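Arginine decarboxylase (Campylobacter jejuni subsp. jejuni, PDB 3NZP) probably catalyses the pyridoxal-phosphate-dependent decarboxylation of arginine to agmatine, a step in the biosynthesis of polyamines such as spermidine. Local coordinates at residues C22-E26 with F51-I55; Y75-A81 with E314-I319; P335-L339 with D501-E505. All blocks are in the same frame, centred on the assembly; numbering follows the deposited sequence.

Contact 1 (C22-E26 with F51-I55); sequences CINYE and FPHLI
Residues 22-26 end a strand and turn away from it. Ile23 is still extended; Asn24 (phi/psi -73/77) centres an inverse gamma turn, weakly closed by Tyr25 N to Ile23 O at 2.7 Å. Across from it, Phe51 occupies the N-cap and 52-55 begin a helix. The CA atoms stand 8.8 Å apart for Ile23-Phe51 and 8.1 Å for Tyr25-His53, a spacing that side chains must fill. Ile23, with both chi angles m, supplies the aliphatic core: CD1 sits 3.8 Å from the Phe51 ring centroid, over its face, and CG2 lies 4.3 Å from Leu54 CD1. Tyr25 and His53, both t at chi1, form a face-to-face stack, centroids 3.5 Å apart and planes at 18°; flat rings stack closely, and their polar atoms suit a partly exposed place. Tyr25 CD2 and His53 NE2 approach to 3.0 Å. Thus the 14-16/21-23 hairpin packs against the start of helix 52-72, which leads into barrel strand 79-84; Phe14 touches Ile23 and Leu54, and Ile540 of strand 534-540 touches Ile23 and Tyr25.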
loop_
_atom_site.group_PDB
_atom_site.type_symbol
_atom_site.label_atom_id
_atom_site.label_comp_id
_atom_site.label_asym_id
_atom_site.label_seq_id
_atom_site.Cartn_x
_atom_site.Cartn_y
_atom_site.Cartn_z
ATOM N N CYS B 22 15.696 -18.163 -18.577
ATOM C CA CYS B 22 14.628 -19.112 -18.932
ATOM C C CYS B 22 14.113 -19.880 -17.722
ATOM O O CYS B 22 14.669 -19.805 -16.621
ATOM C CB CYS B 22 15.120 -20.169 -19.919
ATOM S SG CYS B 22 16.410 -19.647 -21.020
ATOM N N ILE B 23 13.060 -20.652 -17.959
ATOM C CA ILE B 23 12.464 -21.473 -16.923
ATOM C C ILE B 23 13.175 -22.819 -16.994
ATOM O O ILE B 23 13.076 -23.531 -17.990
ATOM C CB ILE B 23 10.963 -21.677 -17.180
ATOM C CG1 ILE B 23 10.247 -20.323 -17.245
ATOM C CG2 ILE B 23 10.392 -22.585 -16.121
ATOM C CD1 ILE B 23 10.473 -19.409 -16.053
ATOM N N ASN B 24 13.912 -23.165 -15.951
ATOM C CA ASN B 24 14.631 -24.423 -15.961
ATOM C C ASN B 24 13.676 -25.596 -15.795
ATOM O O ASN B 24 13.580 -26.170 -14.714
ATOM C CB ASN B 24 15.674 -24.442 -14.845
ATOM C CG ASN B 24 16.739 -25.479 -15.083
ATOM O OD1 ASN B 24 16.479 -26.677 -15.029
ATOM N ND2 ASN B 24 17.953 -25.020 -15.377
ATOM N N TYR B 25 12.958 -25.952 -16.857
ATOM C CA TYR B 25 12.016 -27.059 -16.771
ATOM C C TYR B 25 12.191 -28.072 -17.904
ATOM O O TYR B 25 12.846 -29.108 -17.725
ATOM C CB TYR B 25 10.577 -26.533 -16.743
ATOM C CG TYR B 25 9.525 -27.610 -16.544
ATOM C CD1 TYR B 25 8.255 -27.488 -17.125
ATOM C CD2 TYR B 25 9.807 -28.773 -15.821
ATOM C CE1 TYR B 25 7.298 -28.508 -17.003
ATOM C CE2 TYR B 25 8.858 -29.794 -15.693
ATOM C CZ TYR B 25 7.608 -29.658 -16.289
ATOM O OH TYR B 25 6.692 -30.678 -16.195
ATOM N N GLU B 26 11.610 -27.809 -19.065
ATOM C CA GLU B 26 11.762 -28.751 -20.169
ATOM C C GLU B 26 12.894 -28.245 -21.044
ATOM O O GLU B 26 14.062 -28.344 -20.672
ATOM C CB GLU B 26 10.474 -28.833 -20.991
ATOM C CG GLU B 26 10.053 -30.242 -21.309
ATOM C CD GLU B 26 9.411 -30.937 -20.120
ATOM O OE1 GLU B 26 9.006 -32.114 -20.258
ATOM O OE2 GLU B 26 9.309 -30.306 -19.046
ATOM N N PHE B 51 3.674 -18.957 -13.895
ATOM C CA PHE B 51 4.188 -20.254 -14.306
ATOM C C PHE B 51 3.709 -21.338 -13.345
ATOM O O PHE B 51 4.350 -21.613 -12.325
ATOM C CB PHE B 51 5.715 -20.212 -14.337
ATOM C CG PHE B 51 6.267 -19.318 -15.401
ATOM C CD1 PHE B 51 6.307 -19.741 -16.727
ATOM C CD2 PHE B 51 6.756 -18.053 -15.080
ATOM C CE1 PHE B 51 6.826 -18.926 -17.718
ATOM C CE2 PHE B 51 7.278 -17.220 -16.065
ATOM C CZ PHE B 51 7.316 -17.660 -17.392
ATOM N N PRO B 52 2.572 -21.973 -13.660
ATOM C CA PRO B 52 2.019 -23.025 -12.814
ATOM C C PRO B 52 3.067 -24.050 -12.402
ATOM O O PRO B 52 3.067 -24.519 -11.265
ATOM C CB PRO B 52 0.935 -23.640 -13.687
ATOM C CG PRO B 52 0.498 -22.502 -14.528
ATOM C CD PRO B 52 1.797 -21.850 -14.900
ATOM N N HIS B 53 3.966 -24.399 -13.313
ATOM C CA HIS B 53 5.001 -25.372 -12.995
ATOM C C HIS B 53 5.764 -25.014 -11.720
ATOM O O HIS B 53 6.029 -25.878 -10.883
ATOM C CB HIS B 53 5.984 -25.516 -14.164
ATOM C CG HIS B 53 7.248 -26.229 -13.797
ATOM N ND1 HIS B 53 8.455 -25.576 -13.652
ATOM C CD2 HIS B 53 7.486 -27.530 -13.501
ATOM C CE1 HIS B 53 9.382 -26.444 -13.286
ATOM N NE2 HIS B 53 8.820 -27.637 -13.187
ATOM N N LEU B 54 6.121 -23.743 -11.580
ATOM C CA LEU B 54 6.846 -23.287 -10.403
ATOM C C LEU B 54 6.026 -23.572 -9.150
ATOM O O LEU B 54 6.563 -23.971 -8.114
ATOM C CB LEU B 54 7.142 -21.790 -10.516
ATOM C CG LEU B 54 8.533 -21.410 -11.042
ATOM C CD1 LEU B 54 8.952 -22.375 -12.107
ATOM C CD2 LEU B 54 8.511 -19.983 -11.589
ATOM N N ILE B 55 4.716 -23.382 -9.260
ATOM C CA ILE B 55 3.822 -23.623 -8.140
ATOM C C ILE B 55 3.927 -25.076 -7.729
ATOM O O ILE B 55 4.007 -25.393 -6.539
ATOM C CB ILE B 55 2.368 -23.291 -8.509
ATOM C CG1 ILE B 55 2.283 -21.864 -9.026
ATOM C CG2 ILE B 55 1.478 -23.379 -7.280
ATOM C CD1 ILE B 55 0.907 -21.459 -9.394
#

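Contact 2 (Y75-A81 with E314-I319); sequences YKGGFNA and EPDIFI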
loop_
_atom_site.group_PDB
_atom_site.type_symbol
_atom_site.label_atom_id
_atom_site.label_comp_id
_atom_site.label_asym_id
_atom_site.label_seq_id
_atom_site.Cartn_x
_atom_site.Cartn_y
_atom_site.Cartn_z
ATOM N N TYR B 75 9.300 -40.001 12.413
ATOM C CA TYR B 75 8.143 -39.319 13.016
ATOM C C TYR B 75 6.824 -40.031 12.664
ATOM O O TYR B 75 6.498 -40.206 11.497
ATOM C CB TYR B 75 8.102 -37.859 12.542
ATOM C CG TYR B 75 7.187 -36.974 13.365
ATOM C CD1 TYR B 75 5.905 -36.632 12.919
ATOM C CD2 TYR B 75 7.597 -36.500 14.612
ATOM C CE1 TYR B 75 5.058 -35.838 13.702
ATOM C CE2 TYR B 75 6.761 -35.712 15.396
ATOM C CZ TYR B 75 5.496 -35.387 14.936
ATOM O OH TYR B 75 4.677 -34.613 15.727
ATOM N N LYS B 76 6.060 -40.425 13.676
ATOM C CA LYS B 76 4.811 -41.137 13.436
ATOM C C LYS B 76 3.659 -40.233 13.007
ATOM O O LYS B 76 2.765 -40.662 12.280
ATOM C CB LYS B 76 4.418 -41.938 14.686
ATOM C CG LYS B 76 5.372 -43.095 15.003
ATOM C CD LYS B 76 5.276 -43.581 16.469
ATOM C CE LYS B 76 5.737 -42.489 17.486
ATOM N NZ LYS B 76 5.827 -42.888 18.944
ATOM N N GLY B 77 3.686 -38.982 13.455
ATOM C CA GLY B 77 2.632 -38.042 13.111
ATOM C C GLY B 77 2.644 -37.716 11.636
ATOM O O GLY B 77 3.664 -37.887 10.960
ATOM N N GLY B 78 1.506 -37.247 11.137
ATOM C CA GLY B 78 1.410 -36.903 9.736
ATOM C C GLY B 78 1.692 -35.435 9.486
ATOM O O GLY B 78 1.836 -34.646 10.430
ATOM N N PHE B 79 1.762 -35.076 8.205
ATOM C CA PHE B 79 2.023 -33.707 7.778
ATOM C C PHE B 79 1.018 -33.232 6.758
ATOM O O PHE B 79 0.577 -33.995 5.905
ATOM C CB PHE B 79 3.415 -33.594 7.175
ATOM C CG PHE B 79 3.647 -32.320 6.427
ATOM C CD1 PHE B 79 3.452 -32.258 5.049
ATOM C CD2 PHE B 79 4.066 -31.180 7.098
ATOM C CE1 PHE B 79 3.677 -31.073 4.348
ATOM C CE2 PHE B 79 4.292 -29.990 6.412
ATOM C CZ PHE B 79 4.100 -29.936 5.032
ATOM N N ASN B 80 0.666 -31.955 6.840
ATOM C CA ASN B 80 -0.286 -31.363 5.913
ATOM C C ASN B 80 -0.009 -29.881 5.716
ATOM O O ASN B 80 0.274 -29.148 6.674
ATOM C CB ASN B 80 -1.707 -31.557 6.425
ATOM C CG ASN B 80 -2.628 -32.105 5.359
ATOM O OD1 ASN B 80 -2.961 -33.297 5.372
ATOM N ND2 ASN B 80 -3.030 -31.247 4.411
ATOM N N ALA B 81 -0.103 -29.448 4.462
ATOM C CA ALA B 81 0.123 -28.053 4.088
ATOM C C ALA B 81 -1.184 -27.336 3.765
ATOM O O ALA B 81 -2.089 -27.905 3.158
ATOM C CB ALA B 81 1.045 -27.988 2.886
ATOM N N GLU B 314 2.692 -38.259 19.158
ATOM C CA GLU B 314 3.334 -37.309 18.250
ATOM C C GLU B 314 2.218 -36.671 17.424
ATOM O O GLU B 314 1.500 -37.369 16.703
ATOM C CB GLU B 314 4.321 -38.030 17.335
ATOM C CG GLU B 314 5.585 -38.506 18.029
ATOM C CD GLU B 314 6.545 -39.190 17.075
ATOM O OE1 GLU B 314 7.708 -39.434 17.465
ATOM O OE2 GLU B 314 6.140 -39.488 15.932
ATOM N N PRO B 315 2.052 -35.336 17.518
ATOM C CA PRO B 315 1.015 -34.580 16.796
ATOM C C PRO B 315 1.152 -34.533 15.274
ATOM O O PRO B 315 2.199 -34.851 14.717
ATOM C CB PRO B 315 1.123 -33.195 17.419
ATOM C CG PRO B 315 2.595 -33.079 17.670
ATOM C CD PRO B 315 2.910 -34.418 18.294
ATOM N N ASP B 316 0.076 -34.146 14.604
ATOM C CA ASP B 316 0.101 -34.022 13.155
ATOM C C ASP B 316 0.590 -32.629 12.850
ATOM O O ASP B 316 0.136 -31.656 13.445
ATOM C CB ASP B 316 -1.292 -34.231 12.574
ATOM C CG ASP B 316 -1.660 -35.707 12.468
ATOM O OD1 ASP B 316 -2.870 -36.032 12.504
ATOM O OD2 ASP B 316 -0.734 -36.544 12.336
ATOM N N ILE B 317 1.527 -32.529 11.926
ATOM C CA ILE B 317 2.079 -31.234 11.585
ATOM C C ILE B 317 1.256 -30.516 10.528
ATOM O O ILE B 317 0.949 -31.086 9.490
ATOM C CB ILE B 317 3.511 -31.388 11.087
ATOM C CG1 ILE B 317 4.367 -32.031 12.178
ATOM C CG2 ILE B 317 4.046 -30.038 10.657
ATOM C CD1 ILE B 317 5.761 -32.371 11.746
ATOM N N PHE B 318 0.896 -29.265 10.804
ATOM C CA PHE B 318 0.140 -28.434 9.864
ATOM C C PHE B 318 0.838 -27.090 9.683
ATOM O O PHE B 318 1.024 -26.359 10.662
ATOM C CB PHE B 318 -1.264 -28.154 10.391
ATOM C CG PHE B 318 -2.303 -29.112 9.913
ATOM C CD1 PHE B 318 -2.331 -30.416 10.385
ATOM C CD2 PHE B 318 -3.257 -28.717 8.985
ATOM C CE1 PHE B 318 -3.302 -31.309 9.941
ATOM C CE2 PHE B 318 -4.227 -29.606 8.538
ATOM C CZ PHE B 318 -4.245 -30.903 9.015
ATOM N N ILE B 319 1.228 -26.760 8.453
ATOM C CA ILE B 319 1.868 -25.466 8.203
ATOM C C ILE B 319 1.021 -24.660 7.221
ATOM O O ILE B 319 0.381 -25.225 6.332
ATOM C CB ILE B 319 3.279 -25.593 7.605
ATOM C CG1 ILE B 319 3.206 -26.205 6.220
ATOM C CG2 ILE B 319 4.158 -26.459 8.464
ATOM C CD1 ILE B 319 4.499 -26.136 5.493
#
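Tyr75 lays a ring face over the Glu314 side chain, with Glu314 CB 4.2 Å from the ring centroid, and Tyr75 OH donates to Pro315 O at 2.7 Å. Glu314 OE2 accepts a very short bond from Lys76 N (2.4 Å), and Asp316 OD2 takes Gly78 N at 2.6 Å, so carboxylates satisfy amides before the ladder begins. At Gly77 a CB would collide with Pro315 O. Regular parallel pairing follows: Ile317 N to Gly78 O (2.6 Å), Asn80 N to Ile317 O (2.8 Å) and Ile319 N to Asn80 O (3.1 Å), the strand axes at 15°. This seam between first and last strands closes the TIM barrel of the pyridoxal-binding domain. Phe79, Ala81, Ile317 and Ile319 share one face. On the other, Asn80 CB makes a CH-pi contact over the Phe318 ring face, 3.8 Å from its centroid; Asn80 ND2 bonds to Asn105 O, and Asn80 and Phe318 both touch Pro128 of strand 128-131. Phe79 and Ile319 pack under helix 52-72, while helix 292-309 covers Tyr75 and Glu314.

Contact 3 (P335-L339 with D501-E505); sequences PVLEL and DVDVE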
loop_
_atom_site.group_PDB
_atom_site.type_symbol
_atom_site.label_atom_id
_atom_site.label_comp_id
_atom_site.label_asym_id
_atom_site.label_seq_id
_atom_site.Cartn_x
_atom_site.Cartn_y
_atom_site.Cartn_z
ATOM N N PRO B 335 9.084 -3.422 -20.150
ATOM C CA PRO B 335 10.055 -2.886 -21.109
ATOM C C PRO B 335 10.605 -1.514 -20.698
ATOM O O PRO B 335 9.894 -0.703 -20.105
ATOM C CB PRO B 335 9.249 -2.830 -22.407
ATOM C CG PRO B 335 7.884 -2.510 -21.936
ATOM C CD PRO B 335 7.724 -3.412 -20.725
ATOM N N VAL B 336 11.871 -1.258 -21.010
ATOM C CA VAL B 336 12.468 0.021 -20.655
ATOM C C VAL B 336 12.035 1.073 -21.662
ATOM O O VAL B 336 12.403 0.996 -22.827
ATOM C CB VAL B 336 14.001 -0.019 -20.670
ATOM C CG1 VAL B 336 14.545 1.271 -20.070
ATOM C CG2 VAL B 336 14.508 -1.216 -19.895
ATOM N N LEU B 337 11.258 2.056 -21.210
ATOM C CA LEU B 337 10.777 3.124 -22.081
ATOM C C LEU B 337 11.864 4.105 -22.467
ATOM O O LEU B 337 12.161 4.252 -23.645
ATOM C CB LEU B 337 9.645 3.875 -21.411
ATOM C CG LEU B 337 8.487 2.970 -20.998
ATOM C CD1 LEU B 337 7.448 3.741 -20.185
ATOM C CD2 LEU B 337 7.884 2.384 -22.251
ATOM N N GLU B 338 12.444 4.803 -21.498
ATOM C CA GLU B 338 13.513 5.749 -21.814
ATOM C C GLU B 338 14.767 5.478 -21.008
ATOM O O GLU B 338 14.752 4.701 -20.052
ATOM C CB GLU B 338 13.065 7.196 -21.579
ATOM C CG GLU B 338 12.313 7.828 -22.749
ATOM C CD GLU B 338 11.970 9.289 -22.497
ATOM O OE1 GLU B 338 11.077 9.563 -21.657
ATOM O OE2 GLU B 338 12.602 10.164 -23.126
ATOM N N LEU B 339 15.854 6.130 -21.403
ATOM C CA LEU B 339 17.133 5.962 -20.724
ATOM C C LEU B 339 17.713 7.306 -20.298
ATOM O O LEU B 339 18.585 7.856 -20.971
ATOM C CB LEU B 339 18.129 5.263 -21.649
ATOM C CG LEU B 339 18.816 3.982 -21.173
ATOM C CD1 LEU B 339 19.363 4.173 -19.761
ATOM C CD2 LEU B 339 17.823 2.842 -21.210
ATOM N N ASP B 501 24.102 -1.019 -21.499
ATOM C CA ASP B 501 23.862 0.258 -22.156
ATOM C C ASP B 501 23.200 -0.033 -23.491
ATOM O O ASP B 501 23.872 -0.351 -24.465
ATOM C CB ASP B 501 25.183 0.991 -22.390
ATOM C CG ASP B 501 24.981 2.369 -22.977
ATOM O OD1 ASP B 501 25.984 3.069 -23.210
ATOM O OD2 ASP B 501 23.812 2.751 -23.202
ATOM N N VAL B 502 21.882 0.072 -23.539
ATOM C CA VAL B 502 21.167 -0.215 -24.769
ATOM C C VAL B 502 20.516 1.026 -25.364
ATOM O O VAL B 502 20.423 2.061 -24.710
ATOM C CB VAL B 502 20.083 -1.276 -24.522
ATOM C CG1 VAL B 502 20.728 -2.590 -24.090
ATOM C CG2 VAL B 502 19.125 -0.779 -23.453
ATOM N N ASP B 503 20.074 0.914 -26.613
ATOM C CA ASP B 503 19.413 2.019 -27.295
ATOM C C ASP B 503 17.925 1.700 -27.395
ATOM O O ASP B 503 17.509 0.905 -28.239
ATOM C CB ASP B 503 19.998 2.197 -28.697
ATOM C CG ASP B 503 19.461 3.433 -29.402
ATOM O OD1 ASP B 503 19.890 3.695 -30.546
ATOM O OD2 ASP B 503 18.614 4.142 -28.811
ATOM N N VAL B 504 17.126 2.321 -26.534
ATOM C CA VAL B 504 15.683 2.081 -26.509
ATOM C C VAL B 504 14.992 2.076 -27.867
ATOM O O VAL B 504 14.173 1.194 -28.152
ATOM C CB VAL B 504 14.978 3.110 -25.623
ATOM C CG1 VAL B 504 15.315 2.840 -24.172
ATOM C CG2 VAL B 504 15.413 4.519 -26.017
ATOM N N GLU B 505 15.321 3.059 -28.702
ATOM C CA GLU B 505 14.717 3.174 -30.025
ATOM C C GLU B 505 15.342 2.239 -31.067
ATOM O O GLU B 505 14.740 1.973 -32.106
ATOM C CB GLU B 505 14.798 4.625 -30.502
ATOM C CG GLU B 505 16.182 5.243 -30.406
ATOM C CD GLU B 505 16.207 6.686 -30.887
ATOM O OE1 GLU B 505 15.438 7.509 -30.345
ATOM O OE2 GLU B 505 16.993 7.000 -31.807
#
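Val336 is the first residue of 335-339 to meet the loop segment 501-505. Its CA-to-CB bond points toward that segment, but the meeting of side chains is loose, Val336 CG1 to Val504 CG1 at 4.5 Å; Val504 CG1 sits nearer the backbone, 3.7 Å from Val336 O. The Val336 backbone hydrogen-bonds with Tyr509. At Leu337 the chain kinks to phi/psi -73/-62, and Leu337 O comes within 3.5 Å of Val504 CG1, the closest approach here, while the Leu337 CA-to-CB bond points away and the side chain touches Asn443 and Ile481. The CA-to-CB bond of Glu338 also points away. Leu337 and Glu338 both oppose Leu441 of strand 438-442, which makes a classic beta bulge in strand 330-341, part of the mixed sheet of the beta domain in this class-II decarboxylase. Val504, compact and beta-branched, lies against this backbone, its CG1 also 4.2 Å from Glu338 C; the Glu338 side chain packs on Asn161 of the second subunit. At Leu339 the CA-to-CB bond again points toward the loop, and the longer side chain lets CD2 reach Val504 CG1 at 3.9 Å and Val502 CG2 at 4.5 Å. Leu339 also rests on Glu438 and Tyr440. Between the two valines the CA-to-CB bond of Asp503 points away, OD2 of Asp503 weakly accepting Glu505 N at 3.5 Å, and Asp501, exposed at the start of the segment, forms a salt bridge with Arg474.

In the fold
Contacts 1 and 2 share an element: helix 52-72 starts in contact 1, then runs over the barrel face of contact 2, whose first strand follows it in the chain. Contact 3 belongs to the beta domain, on the opposite side of the chain's centre from contact 2, their centres 52 Å apart. Contact 2 is buried, joined by a backbone ladder together with side-chain hydrogen bonds and packing, and lies nearest the cofactor, the side chain of Ile319 being about 8 Å from a bound pyridoxal phosphate. Contact 3, also buried, is small: aliphatic side chains pack on each other and on backbone, without hydrogen bonds between the segments. Contact 1, only partly buried, combines a Tyr-His stack with aliphatic packing of Ile23.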